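Local coordinates for protein CrmK (Actinoalloteichus sp. WH1-2216-6, PDB 5I1V) that is a flavoenzyme oxidase with covalently bound FAD, involved in recycling shunt products during caerulomycin biosynthesis, at residues P31-L36 with V47-A52; V157-A162 with R180-A185; F194-R199 with N489-A494. All coordinates share one frame; numbering follows the deposited sequence.

How the contacts relate
Taken from the N terminus, the three contacts follow one another in series, with neither nesting nor crossing. Contact 1 closes first, over ten residues, tying strand 33-36 to helix 40-52. Contact 2 spans the next loop, 17 residues that include strand 166-172, and sets helix 180-185 against strand 152-160. Contact 3 comes last and reaches furthest: 289 residues separate strand 196-202 from the C-terminal loop 489-494, which returns to the FAD-binding domain near the adenosine ribose. Helix 40-52 joins them, since Val47 packs on Val160, Val196 and Phe491, while strands 152-160 and 196-202 are neighbours in one antiparallel sheet, where Val158 N and Val196 O probably hydrogen-bond.

Contact 1: residues P31-L36 with V47-A52; sequences PEYFRL and VSEAVA
Arg35 and Glu49 meet by long side chains alone, for the backbones of strand 33-36 and helix 40-52 stay well separated, the nearest CA atoms, of Arg35 and Val47, being 10.0 Å apart. Strand and helix form the first half of a beta-alpha-beta crossover in the FAD-binding domain, which strand 57-60 completes. Arginine suits the strand because it can bridge such a gap: CG lies anti to the backbone N (chi1 175°), and bends at chi2 and chi3 turn the guanidinium end-on to the helix. Its NH1 and NH2 both donate to Glu49 OE1, each at 2.9 Å and each bent to about 143°, as expected when two N-H groups converge on one oxygen; in this salt bridge the guanidinium and carboxylate planes stand 87° apart. The acceptor lies near the guanidinium plane, while NE is held by Thr8 OG1, which helps fix the rotation of the group. If Glu49 were an alanine, the two terminal nitrogens of Arg35 would probably lose their anionic mate, and the water beside them would lose this acceptor. That water accepts from Tyr33 OH at 2.7 Å and donates to Glu49 OE1 at 2.9 Å, giving OE1 a third donor.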
loop_
_atom_site.group_PDB
_atom_site.type_symbol
_atom_site.label_atom_id
_atom_site.label_comp_id
_atom_site.label_asym_id
_atom_site.label_seq_id
_atom_site.Cartn_x
_atom_site.Cartn_y
_atom_site.Cartn_z
ATOM N N PRO A 31 -2.188 -26.018 -6.377
ATOM C CA PRO A 31 -2.042 -27.135 -5.439
ATOM C C PRO A 31 -3.351 -27.897 -5.178
ATOM O O PRO A 31 -4.461 -27.425 -5.463
ATOM C CB PRO A 31 -1.565 -26.412 -4.169
ATOM C CG PRO A 31 -2.347 -25.161 -4.231
ATOM C CD PRO A 31 -2.177 -24.742 -5.663
ATOM N N GLU A 32 -3.212 -29.079 -4.600
ATOM C CA GLU A 32 -4.299 -29.789 -3.976
ATOM C C GLU A 32 -5.058 -28.896 -3.003
ATOM O O GLU A 32 -6.293 -28.898 -2.943
ATOM C CB GLU A 32 -3.714 -30.950 -3.169
ATOM C CG GLU A 32 -4.547 -32.193 -3.169
ATOM C CD GLU A 32 -4.008 -33.225 -2.183
ATOM O OE1 GLU A 32 -4.829 -33.683 -1.363
ATOM O OE2 GLU A 32 -2.784 -33.534 -2.215
ATOM N N TYR A 33 -4.292 -28.168 -2.184
ATOM C CA TYR A 33 -4.865 -27.227 -1.289
ATOM C C TYR A 33 -3.834 -26.204 -0.870
ATOM O O TYR A 33 -2.622 -26.442 -0.942
ATOM C CB TYR A 33 -5.497 -27.941 -0.061
ATOM C CG TYR A 33 -4.595 -28.809 0.745
ATOM C CD1 TYR A 33 -3.880 -28.312 1.805
ATOM C CD2 TYR A 33 -4.457 -30.137 0.438
ATOM C CE1 TYR A 33 -3.071 -29.132 2.574
ATOM C CE2 TYR A 33 -3.624 -30.952 1.149
ATOM C CZ TYR A 33 -2.934 -30.449 2.231
ATOM O OH TYR A 33 -2.089 -31.279 2.939
ATOM N N PHE A 34 -4.314 -25.052 -0.440
ATOM C CA PHE A 34 -3.530 -24.105 0.356
ATOM C C PHE A 34 -3.829 -24.373 1.838
ATOM O O PHE A 34 -4.998 -24.673 2.255
ATOM C CB PHE A 34 -3.916 -22.664 0.025
ATOM C CG PHE A 34 -3.655 -22.288 -1.400
ATOM C CD1 PHE A 34 -4.620 -22.489 -2.362
ATOM C CD2 PHE A 34 -2.453 -21.715 -1.765
ATOM C CE1 PHE A 34 -4.400 -22.097 -3.675
ATOM C CE2 PHE A 34 -2.231 -21.335 -3.068
ATOM C CZ PHE A 34 -3.196 -21.555 -4.016
ATOM N N ARG A 35 -2.810 -24.224 2.677
ATOM C CA ARG A 35 -3.031 -24.339 4.107
ATOM C C ARG A 35 -2.605 -22.982 4.705
ATOM O O ARG A 35 -1.533 -22.516 4.379
ATOM C CB ARG A 35 -2.188 -25.508 4.648
ATOM C CG ARG A 35 -2.224 -25.671 6.173
ATOM C CD ARG A 35 -3.552 -26.069 6.718
ATOM N NE ARG A 35 -4.033 -27.336 6.153
ATOM C CZ ARG A 35 -3.578 -28.532 6.496
ATOM N NH1 ARG A 35 -2.628 -28.673 7.417
ATOM N NH2 ARG A 35 -4.087 -29.596 5.930
ATOM N N LEU A 36 -3.458 -22.333 5.505
ATOM C CA LEU A 36 -3.103 -21.086 6.199
ATOM C C LEU A 36 -3.045 -21.339 7.718
ATOM O O LEU A 36 -4.093 -21.370 8.353
ATOM C CB LEU A 36 -4.154 -20.023 5.924
ATOM C CG LEU A 36 -4.417 -19.514 4.486
ATOM C CD1 LEU A 36 -4.124 -18.022 4.356
ATOM C CD2 LEU A 36 -3.700 -20.241 3.402
ATOM N N VAL A 47 3.482 -29.489 7.521
ATOM C CA VAL A 47 4.636 -30.112 6.941
ATOM C C VAL A 47 4.641 -31.630 7.144
ATOM O O VAL A 47 4.999 -32.379 6.230
ATOM C CB VAL A 47 5.915 -29.456 7.494
ATOM C CG1 VAL A 47 7.177 -30.191 7.067
ATOM C CG2 VAL A 47 5.988 -28.033 7.025
ATOM N N SER A 48 4.318 -32.064 8.362
ATOM C CA SER A 48 4.285 -33.465 8.720
ATOM C C SER A 48 3.294 -34.264 7.838
ATOM O O SER A 48 3.644 -35.328 7.352
ATOM C CB SER A 48 3.990 -33.608 10.205
ATOM O OG SER A 48 3.899 -34.982 10.496
ATOM N N GLU A 49 2.146 -33.680 7.512
ATOM C CA GLU A 49 1.198 -34.290 6.562
ATOM C C GLU A 49 1.818 -34.489 5.178
ATOM O O GLU A 49 1.709 -35.596 4.593
ATOM C CB GLU A 49 -0.072 -33.447 6.455
ATOM C CG GLU A 49 -0.920 -33.490 7.729
ATOM C CD GLU A 49 -2.008 -32.393 7.791
ATOM O OE1 GLU A 49 -2.057 -31.483 6.926
ATOM O OE2 GLU A 49 -2.817 -32.436 8.732
ATOM N N ALA A 50 2.450 -33.436 4.658
ATOM C CA ALA A 50 3.014 -33.460 3.335
ATOM C C ALA A 50 4.177 -34.437 3.287
ATOM O O ALA A 50 4.261 -35.281 2.382
ATOM C CB ALA A 50 3.426 -32.069 2.884
ATOM N N VAL A 51 5.010 -34.426 4.305
ATOM C CA VAL A 51 6.130 -35.329 4.354
ATOM C C VAL A 51 5.661 -36.799 4.413
ATOM O O VAL A 51 6.253 -37.677 3.775
ATOM C CB VAL A 51 7.066 -35.055 5.558
ATOM C CG1 VAL A 51 8.060 -36.213 5.733
ATOM C CG2 VAL A 51 7.841 -33.774 5.309
ATOM N N ALA A 52 4.632 -37.068 5.178
ATOM C CA ALA A 52 4.205 -38.439 5.364
ATOM C C ALA A 52 3.828 -39.078 4.016
ATOM O O ALA A 52 4.198 -40.215 3.733
ATOM C CB ALA A 52 3.039 -38.524 6.327
HETATM O O HOH W 1 -0.481 -30.261 4.804
#

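Contact 2: residues V157-A162 with R180-A185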
loop_
_atom_site.group_PDB
_atom_site.type_symbol
_atom_site.label_atom_id
_atom_site.label_comp_id
_atom_site.label_asym_id
_atom_site.label_seq_id
_atom_site.Cartn_x
_atom_site.Cartn_y
_atom_site.Cartn_z
ATOM N N VAL A 157 12.783 -22.261 12.838
ATOM C CA VAL A 157 12.567 -22.995 11.608
ATOM C C VAL A 157 11.973 -24.363 11.881
ATOM O O VAL A 157 12.440 -25.080 12.783
ATOM C CB VAL A 157 13.895 -23.245 10.906
ATOM C CG1 VAL A 157 13.709 -23.606 9.459
ATOM C CG2 VAL A 157 14.781 -22.009 10.993
ATOM N N VAL A 158 10.961 -24.723 11.098
ATOM C CA VAL A 158 10.404 -26.042 11.112
ATOM C C VAL A 158 11.184 -26.873 10.121
ATOM O O VAL A 158 11.233 -26.557 8.932
ATOM C CB VAL A 158 8.910 -25.984 10.731
ATOM C CG1 VAL A 158 8.314 -27.366 10.606
ATOM C CG2 VAL A 158 8.144 -25.207 11.789
ATOM N N VAL A 159 11.750 -27.949 10.625
ATOM C CA VAL A 159 12.681 -28.780 9.860
ATOM C C VAL A 159 12.253 -30.264 9.908
ATOM O O VAL A 159 11.461 -30.654 10.763
ATOM C CB VAL A 159 14.108 -28.687 10.367
ATOM C CG1 VAL A 159 14.721 -27.340 10.081
ATOM C CG2 VAL A 159 14.208 -29.040 11.869
ATOM N N VAL A 160 12.765 -31.043 8.962
ATOM C CA VAL A 160 12.419 -32.450 8.757
ATOM C C VAL A 160 13.680 -33.319 8.776
ATOM O O VAL A 160 14.596 -33.123 7.979
ATOM C CB VAL A 160 11.734 -32.655 7.401
ATOM C CG1 VAL A 160 11.231 -34.095 7.256
ATOM C CG2 VAL A 160 10.608 -31.637 7.206
ATOM N N ASP A 161 13.751 -34.257 9.696
ATOM C CA ASP A 161 14.953 -35.127 9.768
ATOM C C ASP A 161 14.908 -36.253 8.760
ATOM O O ASP A 161 13.943 -36.352 8.026
ATOM C CB ASP A 161 15.189 -35.631 11.190
ATOM C CG ASP A 161 14.291 -36.773 11.604
ATOM O OD1 ASP A 161 13.496 -37.310 10.796
ATOM O OD2 ASP A 161 14.406 -37.150 12.794
ATOM N N ALA A 162 15.982 -37.065 8.692
ATOM C CA ALA A 162 16.132 -38.131 7.699
ATOM C C ALA A 162 15.003 -39.192 7.743
ATOM O O ALA A 162 14.616 -39.699 6.708
ATOM C CB ALA A 162 17.499 -38.790 7.833
ATOM N N ARG A 180 24.224 -23.094 15.091
ATOM C CA ARG A 180 24.649 -21.859 14.485
ATOM C C ARG A 180 24.779 -21.988 12.978
ATOM O O ARG A 180 24.619 -21.016 12.261
ATOM C CB ARG A 180 25.974 -21.414 15.090
ATOM C CG ARG A 180 26.283 -19.961 14.887
ATOM C CD ARG A 180 27.625 -19.611 15.514
ATOM N NE ARG A 180 27.726 -18.160 15.538
ATOM C CZ ARG A 180 28.049 -17.400 14.498
ATOM N NH1 ARG A 180 28.342 -17.945 13.333
ATOM N NH2 ARG A 180 28.089 -16.073 14.636
ATOM N N ASP A 181 25.063 -23.189 12.485
ATOM C CA ASP A 181 25.068 -23.419 11.047
ATOM C C ASP A 181 23.723 -23.099 10.382
ATOM O O ASP A 181 23.671 -22.497 9.313
ATOM C CB ASP A 181 25.535 -24.852 10.707
ATOM C CG ASP A 181 24.651 -25.948 11.328
ATOM O OD1 ASP A 181 24.054 -25.755 12.432
ATOM O OD2 ASP A 181 24.594 -27.052 10.732
ATOM N N LEU A 182 22.637 -23.552 10.983
ATOM C CA LEU A 182 21.296 -23.221 10.512
ATOM C C LEU A 182 21.032 -21.716 10.513
ATOM O O LEU A 182 20.442 -21.167 9.552
ATOM C CB LEU A 182 20.217 -23.944 11.336
ATOM C CG LEU A 182 18.815 -23.965 10.778
ATOM C CD1 LEU A 182 18.837 -24.501 9.347
ATOM C CD2 LEU A 182 17.910 -24.803 11.675
ATOM N N TRP A 183 21.474 -21.034 11.567
ATOM C CA TRP A 183 21.345 -19.577 11.637
ATOM C C TRP A 183 22.130 -18.964 10.495
ATOM O O TRP A 183 21.627 -18.096 9.771
ATOM C CB TRP A 183 21.797 -19.023 12.988
ATOM C CG TRP A 183 21.981 -17.533 12.960
ATOM C CD1 TRP A 183 21.049 -16.587 13.202
ATOM C CD2 TRP A 183 23.174 -16.849 12.611
ATOM N NE1 TRP A 183 21.578 -15.351 13.038
ATOM C CE2 TRP A 183 22.891 -15.480 12.654
ATOM C CE3 TRP A 183 24.461 -17.275 12.247
ATOM C CZ2 TRP A 183 23.857 -14.507 12.427
ATOM C CZ3 TRP A 183 25.401 -16.334 11.958
ATOM C CH2 TRP A 183 25.109 -14.951 12.054
ATOM N N TRP A 184 23.353 -19.446 10.268
ATOM C CA TRP A 184 24.190 -18.858 9.251
ATOM C C TRP A 184 23.611 -19.003 7.851
ATOM O O TRP A 184 23.722 -18.104 7.035
ATOM C CB TRP A 184 25.588 -19.473 9.310
ATOM C CG TRP A 184 26.591 -18.887 8.353
ATOM C CD1 TRP A 184 27.414 -17.814 8.590
ATOM C CD2 TRP A 184 26.929 -19.350 7.041
ATOM N NE1 TRP A 184 28.226 -17.592 7.522
ATOM C CE2 TRP A 184 27.960 -18.513 6.553
ATOM C CE3 TRP A 184 26.461 -20.377 6.231
ATOM C CZ2 TRP A 184 28.545 -18.688 5.300
ATOM C CZ3 TRP A 184 27.047 -20.558 4.996
ATOM C CH2 TRP A 184 28.084 -19.704 4.537
ATOM N N ALA A 185 23.016 -20.164 7.592
ATOM C CA ALA A 185 22.347 -20.418 6.323
ATOM C C ALA A 185 21.223 -19.428 6.017
ATOM O O ALA A 185 20.970 -19.105 4.886
ATOM C CB ALA A 185 21.812 -21.813 6.287
#
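Leu182 points one methyl, CD2, from helix 180-185 at two valines of strand 152-160. The arm is extended, with CG trans to the backbone N (chi1 -166°) and CD2 trans to CA, so that this branch goes furthest from the helix while CD1 stays back. CD2 comes in across the gap between two valine methyls that lie 5.4 Å from each other, Val157 CG2 and Val159 CG1. It approaches Val157 CG2 to 4.2 Å and Val159 CG1 to 4.4 Å, touching both without wedging tightly. Val157 and Val159 are two residues apart and therefore face the helix from the same side of the strand. Valine suits these places, since its branching at CB is at home in a strand, and leucine, with its longer flexible arm, suits the helix. The helix thus lies on one face of the five-stranded antiparallel sheet of the FAD-binding domain, where Leu182 also meets Val169 and Ala171 of strand 166-172 and Trp485. The other face of the strand, through Val158 and Val160, packs on helix 40-52. Contact between the segments is wholly apolar, so burial and dispersion hold it, and nothing directional fixes its exact register.

Contact 3: residues F194-R199 with N489-A494; sequences FGVITR and NVFRHA. With FAD (flavin-adenine dinucleotide), chain E.
The ring of Phe491 lies against the backbone of Gly195, where the C-terminal loop of this berberine-bridge-enzyme-like flavoprotein folds back onto the FAD-binding domain. From CB, the first torsion places CG anti to the carbonyl carbon, beside the backbone N, and sends the ring toward strand 196-202. CG comes near Gly195 N, and CD2 sits 4.0 Å from Phe194 C. Next along that side, CE2 makes the closest approach, 3.5 Å to Gly195 CA. This carbon stands over the ring face, 20° off the normal, in a CH-pi contact offset toward the rim. CZ, at the tip, touches both Gly195 CA and Val196 CG2 and also reaches Val47 of helix 40-52. On the other branch of the ring CE1 meets Val196 CG2 obliquely at 3.8 Å, the two side chains crossing at about a right angle. Val490 CG1 lies over the opposite face, so the ring is sandwiched between Gly195 CA and Val490 CG1 of its own loop, which restrains its tilt. A phenylalanine suits this place by offering a broad apolar face to bare backbone. Glycine suits the other side: its backbone conformation is strained for any residue with a CB, and its CA can come close to the ring.

Segment 194-199 also binds the cofactor. Gly195 O approaches FAD C2A, and the apolar chain of Ile197 packs by CB and CD1 against the adenine near N1A. His493, from the C-terminal loop, lies near the ribose at FAD O3B. The backbone of Ile197 reads the adenine edge with two nearly straight hydrogen bonds: its N donates to FAD N1A at 2.9 Å (161°), and its O accepts from FAD N6A at 2.9 Å (168°).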
loop_
_atom_site.group_PDB
_atom_site.type_symbol
_atom_site.label_atom_id
_atom_site.label_comp_id
_atom_site.label_asym_id
_atom_site.label_seq_id
_atom_site.Cartn_x
_atom_site.Cartn_y
_atom_site.Cartn_z
ATOM N N PHE A 194 15.799 -24.715 3.557
ATOM C CA PHE A 194 16.182 -25.478 4.756
ATOM C C PHE A 194 15.026 -25.956 5.618
ATOM O O PHE A 194 15.199 -26.895 6.364
ATOM C CB PHE A 194 17.155 -24.646 5.590
ATOM C CG PHE A 194 18.363 -24.160 4.792
ATOM C CD1 PHE A 194 19.428 -25.002 4.547
ATOM C CD2 PHE A 194 18.415 -22.877 4.318
ATOM C CE1 PHE A 194 20.511 -24.589 3.805
ATOM C CE2 PHE A 194 19.480 -22.438 3.542
ATOM C CZ PHE A 194 20.524 -23.300 3.281
ATOM N N GLY A 195 13.867 -25.342 5.479
ATOM C CA GLY A 195 12.727 -25.561 6.341
ATOM C C GLY A 195 11.831 -24.383 6.301
ATOM O O GLY A 195 12.103 -23.409 5.551
ATOM N N VAL A 196 10.752 -24.421 7.083
ATOM C CA VAL A 196 9.786 -23.334 7.101
ATOM C C VAL A 196 10.164 -22.353 8.201
ATOM O O VAL A 196 10.101 -22.668 9.408
ATOM C CB VAL A 196 8.399 -23.801 7.328
ATOM C CG1 VAL A 196 7.406 -22.617 7.308
ATOM C CG2 VAL A 196 8.026 -24.808 6.293
ATOM N N ILE A 197 10.526 -21.145 7.795
ATOM C CA ILE A 197 10.833 -20.118 8.775
ATOM C C ILE A 197 9.516 -19.629 9.363
ATOM O O ILE A 197 8.678 -19.157 8.611
ATOM C CB ILE A 197 11.571 -18.922 8.115
ATOM C CG1 ILE A 197 12.888 -19.395 7.522
ATOM C CG2 ILE A 197 11.863 -17.785 9.098
ATOM C CD1 ILE A 197 13.282 -18.538 6.334
ATOM N N THR A 198 9.324 -19.723 10.681
ATOM C CA THR A 198 8.114 -19.203 11.268
ATOM C C THR A 198 8.277 -17.759 11.812
ATOM O O THR A 198 7.310 -16.932 11.815
ATOM C CB THR A 198 7.616 -20.168 12.354
ATOM O OG1 THR A 198 8.668 -20.458 13.230
ATOM C CG2 THR A 198 7.168 -21.455 11.700
ATOM N N ARG A 199 9.463 -17.433 12.313
ATOM C CA ARG A 199 9.692 -16.090 12.854
ATOM C C ARG A 199 11.179 -15.815 12.937
ATOM O O ARG A 199 11.971 -16.712 12.951
ATOM C CB ARG A 199 9.029 -15.878 14.244
ATOM C CG ARG A 199 9.546 -16.799 15.314
ATOM C CD ARG A 199 8.559 -17.037 16.479
ATOM N NE ARG A 199 7.451 -17.876 16.072
ATOM C CZ ARG A 199 6.171 -17.511 16.073
ATOM N NH1 ARG A 199 5.808 -16.351 16.578
ATOM N NH2 ARG A 199 5.252 -18.339 15.612
ATOM N N ASN A 489 15.589 -33.584 1.289
ATOM C CA ASN A 489 15.349 -32.602 0.203
ATOM C C ASN A 489 13.839 -32.331 0.046
ATOM O O ASN A 489 13.304 -32.298 -1.062
ATOM C CB ASN A 489 15.972 -33.030 -1.131
ATOM C CG ASN A 489 16.134 -31.870 -2.124
ATOM O OD1 ASN A 489 16.331 -30.713 -1.747
ATOM N ND2 ASN A 489 16.009 -32.173 -3.413
ATOM N N VAL A 490 13.167 -32.169 1.173
ATOM C CA VAL A 490 11.761 -31.802 1.196
ATOM C C VAL A 490 11.498 -30.433 0.563
ATOM O O VAL A 490 10.494 -30.223 -0.103
ATOM C CB VAL A 490 11.235 -31.801 2.636
ATOM C CG1 VAL A 490 9.840 -31.205 2.719
ATOM C CG2 VAL A 490 11.186 -33.228 3.168
ATOM N N PHE A 491 12.371 -29.480 0.866
ATOM C CA PHE A 491 12.228 -28.125 0.401
ATOM C C PHE A 491 13.111 -27.875 -0.793
ATOM O O PHE A 491 14.340 -27.826 -0.676
ATOM C CB PHE A 491 12.562 -27.187 1.562
ATOM C CG PHE A 491 11.744 -27.492 2.780
ATOM C CD1 PHE A 491 10.422 -27.050 2.851
ATOM C CD2 PHE A 491 12.246 -28.254 3.812
ATOM C CE1 PHE A 491 9.643 -27.360 3.950
ATOM C CE2 PHE A 491 11.495 -28.545 4.920
ATOM C CZ PHE A 491 10.165 -28.118 4.986
ATOM N N ARG A 492 12.482 -27.637 -1.915
ATOM C CA ARG A 492 13.225 -27.469 -3.120
ATOM C C ARG A 492 12.454 -26.649 -4.159
ATOM O O ARG A 492 11.237 -26.419 -4.013
ATOM C CB ARG A 492 13.600 -28.842 -3.641
ATOM C CG ARG A 492 12.418 -29.683 -4.129
ATOM C CD ARG A 492 12.835 -31.117 -4.495
ATOM N NE ARG A 492 11.667 -31.921 -4.845
ATOM C CZ ARG A 492 10.868 -32.556 -3.974
ATOM N NH1 ARG A 492 11.096 -32.550 -2.651
ATOM N NH2 ARG A 492 9.835 -33.250 -4.434
ATOM N N HIS A 493 13.199 -26.198 -5.160
ATOM C CA HIS A 493 12.719 -25.410 -6.279
ATOM C C HIS A 493 13.848 -25.341 -7.309
ATOM O O HIS A 493 14.907 -25.937 -7.083
ATOM C CB HIS A 493 12.195 -24.027 -5.861
ATOM C CG HIS A 493 13.158 -23.182 -5.085
ATOM N ND1 HIS A 493 14.236 -22.556 -5.653
ATOM C CD2 HIS A 493 13.112 -22.753 -3.802
ATOM C CE1 HIS A 493 14.860 -21.826 -4.736
ATOM N NE2 HIS A 493 14.177 -21.911 -3.610
ATOM N N ALA A 494 13.662 -24.637 -8.428
ATOM C CA ALA A 494 14.687 -24.691 -9.520
ATOM C C ALA A 494 16.049 -24.225 -9.026
ATOM O O ALA A 494 17.078 -24.681 -9.503
ATOM C CB ALA A 494 14.275 -23.831 -10.686
HETATM P PA FAD E . 7.529 -15.471 -1.569
HETATM O O1A FAD E . 7.177 -15.480 -3.036
HETATM O O2A FAD E . 6.405 -15.785 -0.626
HETATM O O5B FAD E . 8.746 -16.426 -1.300
HETATM C C5B FAD E . 10.028 -16.232 -1.889
HETATM C C4B FAD E . 10.832 -17.535 -1.776
HETATM O O4B FAD E . 11.111 -17.727 -0.375
HETATM C C3B FAD E . 10.160 -18.821 -2.207
HETATM O O3B FAD E . 11.168 -19.751 -2.564
HETATM C C2B FAD E . 9.486 -19.303 -0.953
HETATM O O2B FAD E . 9.019 -20.656 -0.924
HETATM C C1B FAD E . 10.511 -18.903 0.115
HETATM N N9A FAD E . 9.862 -18.553 1.404
HETATM C C8A FAD E . 8.852 -17.665 1.653
HETATM N N7A FAD E . 8.477 -17.740 2.972
HETATM C C5A FAD E . 9.255 -18.654 3.513
HETATM C C6A FAD E . 9.368 -19.161 4.858
HETATM N N6A FAD E . 8.578 -18.626 5.769
HETATM N N1A FAD E . 10.273 -20.121 5.074
HETATM C C2A FAD E . 11.036 -20.644 4.091
HETATM N N3A FAD E . 11.030 -20.180 2.815
HETATM C C4A FAD E . 10.103 -19.234 2.517
HETATM N N1 FAD E . 14.597 -7.347 -2.042
HETATM C C2 FAD E . 15.487 -6.526 -1.439
HETATM O O2 FAD E . 16.471 -6.999 -0.857
HETATM N N3 FAD E . 15.360 -5.182 -1.433
HETATM C C4 FAD E . 14.381 -4.526 -2.043
HETATM O O4 FAD E . 14.291 -3.282 -1.973
HETATM C C4X FAD E . 13.361 -5.318 -2.713
HETATM N N5 FAD E . 12.325 -4.717 -3.359
HETATM C C5X FAD E . 11.353 -5.486 -3.873
HETATM C C6 FAD E . 10.203 -4.893 -4.395
HETATM C C7 FAD E . 9.158 -5.625 -4.958
HETATM C C7M FAD E . 7.923 -4.898 -5.504
HETATM C C8 FAD E . 9.314 -7.095 -4.978
HETATM C C8M FAD E . 8.258 -7.979 -5.584
HETATM C C9 FAD E . 10.458 -7.720 -4.468
HETATM C C9A FAD E . 11.487 -6.964 -3.909
HETATM N N10 FAD E . 12.635 -7.559 -3.372
HETATM C C10 FAD E . 13.568 -6.769 -2.728
HETATM C "C1'" FAD E . 12.945 -8.972 -3.592
HETATM C "C2'" FAD E . 12.461 -9.802 -2.447
HETATM O "O2'" FAD E . 13.396 -9.704 -1.392
HETATM C "C3'" FAD E . 12.229 -11.226 -2.830
HETATM O "O3'" FAD E . 11.255 -11.262 -3.910
HETATM C "C4'" FAD E . 11.775 -12.069 -1.619
HETATM O "O4'" FAD E . 12.189 -13.415 -1.856
HETATM C "C5'" FAD E . 10.273 -11.979 -1.434
HETATM O "O5'" FAD E . 9.926 -12.700 -0.252
HETATM P P FAD E . 8.386 -13.042 -0.086
HETATM O O1P FAD E . 7.559 -11.828 -0.298
HETATM O O2P FAD E . 8.184 -13.828 1.171
HETATM O O3P FAD E . 8.146 -14.022 -1.355
#